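Local coordinates for protein orotate phosphoribosyltransferase (Aeropyrum pernix, PDB 2YZK) that probably catalyses transfer of a ribosyl phosphate group from 5-phosphoribose 1-diphosphate to orotate, forming orotidine monophosphate in pyrimidine biosynthesis, at residues A[61-66]-A[85-90]; A[96-101]-A[126-131]. All coordinates share one frame; numbering follows the deposited sequence.

Contact 1. Residues A[61-66]-A[85-90]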
loop_
_atom_site.group_PDB
_atom_site.type_symbol
_atom_site.label_atom_id
_atom_site.label_comp_id
_atom_site.label_asym_id
_atom_site.label_seq_id
_atom_site.Cartn_x
_atom_site.Cartn_y
_atom_site.Cartn_z
ATOM N N ALA A 61 -6.373 -4.592 14.460
ATOM C CA ALA A 61 -5.544 -4.211 13.322
ATOM C C ALA A 61 -6.345 -4.197 12.026
ATOM O O ALA A 61 -7.370 -4.861 11.915
ATOM C CB ALA A 61 -4.369 -5.168 13.186
ATOM N N VAL A 62 -5.875 -3.417 11.058
ATOM C CA VAL A 62 -6.517 -3.353 9.753
ATOM C C VAL A 62 -5.579 -4.131 8.833
ATOM O O VAL A 62 -4.375 -3.889 8.832
ATOM C CB VAL A 62 -6.623 -1.907 9.232
ATOM C CG1 VAL A 62 -7.372 -1.899 7.910
ATOM C CG2 VAL A 62 -7.337 -1.023 10.248
ATOM N N ILE A 63 -6.120 -5.073 8.070
ATOM C CA ILE A 63 -5.299 -5.875 7.167
ATOM C C ILE A 63 -5.669 -5.602 5.716
ATOM O O ILE A 63 -6.840 -5.700 5.335
ATOM C CB ILE A 63 -5.482 -7.386 7.422
ATOM C CG1 ILE A 63 -5.204 -7.708 8.895
ATOM C CG2 ILE A 63 -4.545 -8.186 6.513
ATOM C CD1 ILE A 63 -3.785 -7.390 9.443
ATOM N N GLY A 64 -4.672 -5.269 4.904
ATOM C CA GLY A 64 -4.948 -5.008 3.502
ATOM C C GLY A 64 -4.638 -6.201 2.615
ATOM O O GLY A 64 -3.739 -6.979 2.914
ATOM N N VAL A 65 -5.407 -6.368 1.543
ATOM C CA VAL A 65 -5.161 -7.445 0.584
ATOM C C VAL A 65 -4.219 -6.784 -0.429
ATOM O O VAL A 65 -4.634 -5.930 -1.215
ATOM C CB VAL A 65 -6.461 -7.907 -0.119
ATOM C CG1 VAL A 65 -6.148 -9.011 -1.122
ATOM C CG2 VAL A 65 -7.459 -8.401 0.916
ATOM N N ALA A 66 -2.909 -6.986 -0.174
ATOM C CA ALA A 66 -2.067 -6.481 -1.263
ATOM C C ALA A 66 -2.358 -6.828 -2.702
ATOM O O ALA A 66 -2.403 -7.992 -3.102
ATOM C CB ALA A 66 -0.629 -6.802 -0.985
ATOM N N GLY A 85 -1.378 -4.449 8.752
ATOM C CA GLY A 85 -0.788 -5.696 8.315
ATOM C C GLY A 85 -1.320 -5.909 6.915
ATOM O O GLY A 85 -2.255 -5.220 6.496
ATOM N N TYR A 86 -0.724 -6.831 6.170
ATOM C CA TYR A 86 -1.213 -7.111 4.829
ATOM C C TYR A 86 -0.710 -8.433 4.312
ATOM O O TYR A 86 0.320 -8.953 4.759
ATOM C CB TYR A 86 -0.867 -5.974 3.852
ATOM C CG TYR A 86 0.603 -5.715 3.599
ATOM C CD1 TYR A 86 1.276 -6.353 2.558
ATOM C CD2 TYR A 86 1.299 -4.763 4.346
ATOM C CE1 TYR A 86 2.603 -6.039 2.259
ATOM C CE2 TYR A 86 2.624 -4.445 4.058
ATOM C CZ TYR A 86 3.268 -5.084 3.011
ATOM O OH TYR A 86 4.565 -4.745 2.698
ATOM N N VAL A 87 -1.468 -8.988 3.378
ATOM C CA VAL A 87 -1.130 -10.265 2.781
ATOM C C VAL A 87 -1.065 -10.097 1.277
ATOM O O VAL A 87 -1.975 -9.535 0.670
ATOM C CB VAL A 87 -2.190 -11.325 3.143
ATOM C CG1 VAL A 87 -1.892 -12.641 2.427
ATOM C CG2 VAL A 87 -2.205 -11.534 4.640
ATOM N N ARG A 88 0.018 -10.581 0.683
ATOM C CA ARG A 88 0.191 -10.479 -0.754
ATOM C C ARG A 88 0.128 -11.841 -1.422
ATOM O O ARG A 88 0.531 -12.846 -0.838
ATOM C CB ARG A 88 1.536 -9.828 -1.089
ATOM C CG ARG A 88 2.737 -10.698 -0.783
ATOM C CD ARG A 88 3.957 -10.258 -1.576
ATOM N NE ARG A 88 4.531 -9.004 -1.095
ATOM C CZ ARG A 88 5.509 -8.350 -1.717
ATOM N NH1 ARG A 88 6.019 -8.825 -2.846
ATOM N NH2 ARG A 88 5.991 -7.228 -1.206
ATOM N N PRO A 89 -0.403 -11.893 -2.653
ATOM C CA PRO A 89 -0.489 -13.166 -3.374
ATOM C C PRO A 89 0.912 -13.484 -3.900
ATOM O O PRO A 89 1.431 -12.778 -4.760
ATOM C CB PRO A 89 -1.484 -12.859 -4.492
ATOM C CG PRO A 89 -1.220 -11.405 -4.777
ATOM C CD PRO A 89 -1.092 -10.817 -3.389
ATOM N N GLU A 90 1.523 -14.537 -3.364
ATOM C CA GLU A 90 2.873 -14.935 -3.759
ATOM C C GLU A 90 2.892 -15.866 -4.971
ATOM O O GLU A 90 1.963 -16.638 -5.186
ATOM C CB GLU A 90 3.568 -15.639 -2.586
ATOM C CG GLU A 90 3.700 -14.805 -1.315
ATOM C CD GLU A 90 4.790 -13.751 -1.405
ATOM O OE1 GLU A 90 5.035 -13.059 -0.392
ATOM O OE2 GLU A 90 5.404 -13.611 -2.483
#
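The phenol ring of Tyr86 meets the methyl of Ala66 obliquely, with ring atom CD1 of Tyr86 4.0 Å from CB of Ala66. Tyr86 CG sits between the backbone N and the carbonyl carbon (chi1 63°), and the ring then leads off towards Leu70 of helix 70-80 and Arg32 of the second subunit. The Ala66 methyl also touches the Arg88 chain at its root, CB to CB 3.7 Å.

On the opposite face of the sheet, the Ile63 branch bends at chi2 (-61°), which brings CD1 to 3.6 Å from CA of Gly85. Glycine is what allows this: a side-chain carbon built onto Gly85 would fall only 2.7 Å from CD1 of Ile63, too close to fit. The CG2 methyl of Ile63 reaches towards Val87 on the same face. An alanine in place of Ile63 would probably open a gap over Gly85, where CD1 rests, and leave Val87 CG2 without its neighbour Ile63 CG2.

The strands run parallel, with 27° between their directions. Three sound backbone bonds set the register: Gly85 N to Val62 O (3.0 Å), Gly64 N to Gly85 O (2.9 Å) and Val87 N to Gly64 O (3.1 Å). A fourth, Ala66 N to Val87 O, is weak because it is bent. CA-H...O contacts from Ile63 to Gly85 O and from Tyr86 to Gly64 O supplement them.

Such parallel pairing, with helix 70-80 connecting the strands, defines a beta-alpha-beta unit of the phosphoribosyltransferase fold; strand 84-87, outermost in this sheet within the chain, leads directly into Arg88, predicted to bind 5-phosphoribose 1-diphosphate.

Contact 2. Residues A[96-101]-A[126-131]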
loop_
_atom_site.group_PDB
_atom_site.type_symbol
_atom_site.label_atom_id
_atom_site.label_comp_id
_atom_site.label_asym_id
_atom_site.label_seq_id
_atom_site.Cartn_x
_atom_site.Cartn_y
_atom_site.Cartn_z
ATOM N N THR A 96 7.842 -20.534 -1.127
ATOM C CA THR A 96 7.511 -19.370 -0.318
ATOM C C THR A 96 6.479 -19.728 0.742
ATOM O O THR A 96 5.547 -20.488 0.482
ATOM C CB THR A 96 6.936 -18.235 -1.187
ATOM O OG1 THR A 96 7.895 -17.859 -2.184
ATOM C CG2 THR A 96 6.610 -17.022 -0.327
ATOM N N LEU A 97 6.656 -19.182 1.937
ATOM C CA LEU A 97 5.732 -19.412 3.038
ATOM C C LEU A 97 5.003 -18.089 3.267
ATOM O O LEU A 97 5.635 -17.045 3.425
ATOM C CB LEU A 97 6.492 -19.818 4.301
ATOM C CG LEU A 97 7.343 -21.091 4.213
ATOM C CD1 LEU A 97 8.206 -21.213 5.459
ATOM C CD2 LEU A 97 6.443 -22.307 4.049
ATOM N N SER A 98 3.676 -18.138 3.272
ATOM C CA SER A 98 2.873 -16.935 3.458
ATOM C C SER A 98 3.081 -16.312 4.826
ATOM O O SER A 98 3.506 -16.972 5.775
ATOM C CB SER A 98 1.391 -17.253 3.261
ATOM O OG SER A 98 1.132 -17.632 1.921
ATOM N N GLN A 99 2.785 -15.024 4.929
ATOM C CA GLN A 99 2.937 -14.337 6.195
ATOM C C GLN A 99 2.103 -13.075 6.197
ATOM O O GLN A 99 1.733 -12.565 5.144
ATOM C CB GLN A 99 4.404 -13.975 6.425
ATOM C CG GLN A 99 4.959 -13.025 5.383
ATOM C CD GLN A 99 6.398 -12.637 5.661
ATOM O OE1 GLN A 99 6.718 -12.123 6.735
ATOM N NE2 GLN A 99 7.275 -12.877 4.692
ATOM N N VAL A 100 1.789 -12.593 7.393
ATOM C CA VAL A 100 1.029 -11.360 7.532
ATOM C C VAL A 100 2.097 -10.282 7.704
ATOM O O VAL A 100 2.632 -10.077 8.797
ATOM C CB VAL A 100 0.100 -11.412 8.758
ATOM C CG1 VAL A 100 -0.724 -10.128 8.857
ATOM C CG2 VAL A 100 -0.819 -12.618 8.647
ATOM N N GLU A 101 2.428 -9.621 6.601
ATOM C CA GLU A 101 3.446 -8.582 6.612
ATOM C C GLU A 101 3.040 -7.462 7.559
ATOM O O GLU A 101 1.882 -7.061 7.603
ATOM C CB GLU A 101 3.674 -8.072 5.186
ATOM C CG GLU A 101 4.231 -9.174 4.276
ATOM C CD GLU A 101 4.446 -8.745 2.839
ATOM O OE1 GLU A 101 5.331 -7.898 2.585
ATOM O OE2 GLU A 101 3.731 -9.268 1.955
ATOM N N ILE A 126 -7.792 -14.424 4.237
ATOM C CA ILE A 126 -8.439 -14.886 5.459
ATOM C C ILE A 126 -7.776 -16.171 5.952
ATOM O O ILE A 126 -7.540 -16.340 7.149
ATOM C CB ILE A 126 -9.939 -15.170 5.233
ATOM C CG1 ILE A 126 -10.652 -13.902 4.758
ATOM C CG2 ILE A 126 -10.567 -15.681 6.525
ATOM C CD1 ILE A 126 -10.850 -12.834 5.832
ATOM N N GLU A 127 -7.476 -17.081 5.030
ATOM C CA GLU A 127 -6.839 -18.334 5.420
ATOM C C GLU A 127 -5.463 -18.093 6.040
ATOM O O GLU A 127 -5.106 -18.723 7.037
ATOM C CB GLU A 127 -6.742 -19.281 4.219
ATOM C CG GLU A 127 -8.108 -19.742 3.719
ATOM C CD GLU A 127 -8.026 -20.772 2.607
ATOM O OE1 GLU A 127 -7.349 -20.500 1.590
ATOM O OE2 GLU A 127 -8.644 -21.852 2.744
ATOM N N VAL A 128 -4.696 -17.171 5.464
ATOM C CA VAL A 128 -3.375 -16.850 5.994
ATOM C C VAL A 128 -3.511 -16.249 7.394
ATOM O O VAL A 128 -2.783 -16.614 8.313
ATOM C CB VAL A 128 -2.640 -15.855 5.069
ATOM C CG1 VAL A 128 -1.327 -15.417 5.697
ATOM C CG2 VAL A 128 -2.377 -16.511 3.726
ATOM N N LEU A 129 -4.454 -15.329 7.559
ATOM C CA LEU A 129 -4.666 -14.713 8.862
ATOM C C LEU A 129 -5.065 -15.731 9.932
ATOM O O LEU A 129 -4.492 -15.745 11.023
ATOM C CB LEU A 129 -5.748 -13.639 8.753
ATOM C CG LEU A 129 -5.318 -12.371 8.022
ATOM C CD1 LEU A 129 -6.544 -11.562 7.637
ATOM C CD2 LEU A 129 -4.397 -11.565 8.922
ATOM N N ARG A 130 -6.040 -16.581 9.617
ATOM C CA ARG A 130 -6.518 -17.572 10.578
ATOM C C ARG A 130 -5.460 -18.595 10.965
ATOM O O ARG A 130 -5.443 -19.086 12.100
ATOM C CB ARG A 130 -7.763 -18.279 10.034
ATOM C CG ARG A 130 -8.982 -17.378 10.031
ATOM C CD ARG A 130 -10.236 -18.090 9.584
ATOM N NE ARG A 130 -11.399 -17.218 9.701
ATOM C CZ ARG A 130 -12.568 -17.438 9.113
ATOM N NH1 ARG A 130 -12.745 -18.511 8.353
ATOM N NH2 ARG A 130 -13.560 -16.573 9.278
ATOM N N SER A 131 -4.574 -18.907 10.025
ATOM C CA SER A 131 -3.507 -19.868 10.271
ATOM C C SER A 131 -2.365 -19.253 11.072
ATOM O O SER A 131 -1.527 -19.970 11.622
ATOM C CB SER A 131 -2.961 -20.407 8.945
ATOM O OG SER A 131 -3.953 -21.141 8.250
#
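On the helix whose Val128 and Leu129 meet Ser98 and Val100, the carbonyl oxygen of Glu127 is gripped twice by one residue. Ser131 OG donates to Glu127 O at 2.9 Å, and Ser131 N does so at 3.0 Å, the two donors arriving from opposite faces of the carbonyl plane. The hydroxyl donor is tilted 30° from that plane. The serine side chain is thereby folded back onto its own helix.

Across the contact no hydrogen bond forms, and apolar carbons carry it. Val128 works with both methyls: CG2 lies 3.9 Å from CB of Ser98, while CG1, anti to the backbone N (chi1 174°), is 4.1 Å from CG2 of Val100. The side chains of Val100 and Val128 point in opposing directions and lie alongside one another. Leu129 instead crosses Val100 at about a right angle, and its CD2 is wedged against both valine branches, 3.7 Å from Val100 CG2 and 3.9 Å from Val100 CG1. The Ser98 end is exposed, whereas Val100 and Leu129 are buried, so burial deepens along the loop towards the sheet.

Helix 120-131 packs on the parallel sheet, and the loop 96-101 flanks it beside strand 84-87: Leu129 reaches Val109 and Val111 of strand 108-113 as well as Ile63 of strand 61-65, and Val128 touches Val87 of strand 84-87.

From the N terminus, strand 61-65 comes first, and contact 1 closes the loop that carries helix 70-80 when the chain returns as strand 84-87. The chain then makes an excursion past Arg88 and Glu90 to residues 96-101. Contact 2 closes a second loop, which contains strands 108-113 and 115-116 and the start of helix 120-131. The two loops follow in series, neither nesting nor crossing. The centres of contacts 1 and 2 are about 9 Å apart, and the contacts touch: Tyr86 O lies 2.9 Å from Glu101 N, a probable hydrogen bond, and Arg88 NE forms a salt bridge with Glu101 OE2. Glu101 OE1 also bridges to Arg32 of the second subunit, tying sheet edge and loop to the dimer partner.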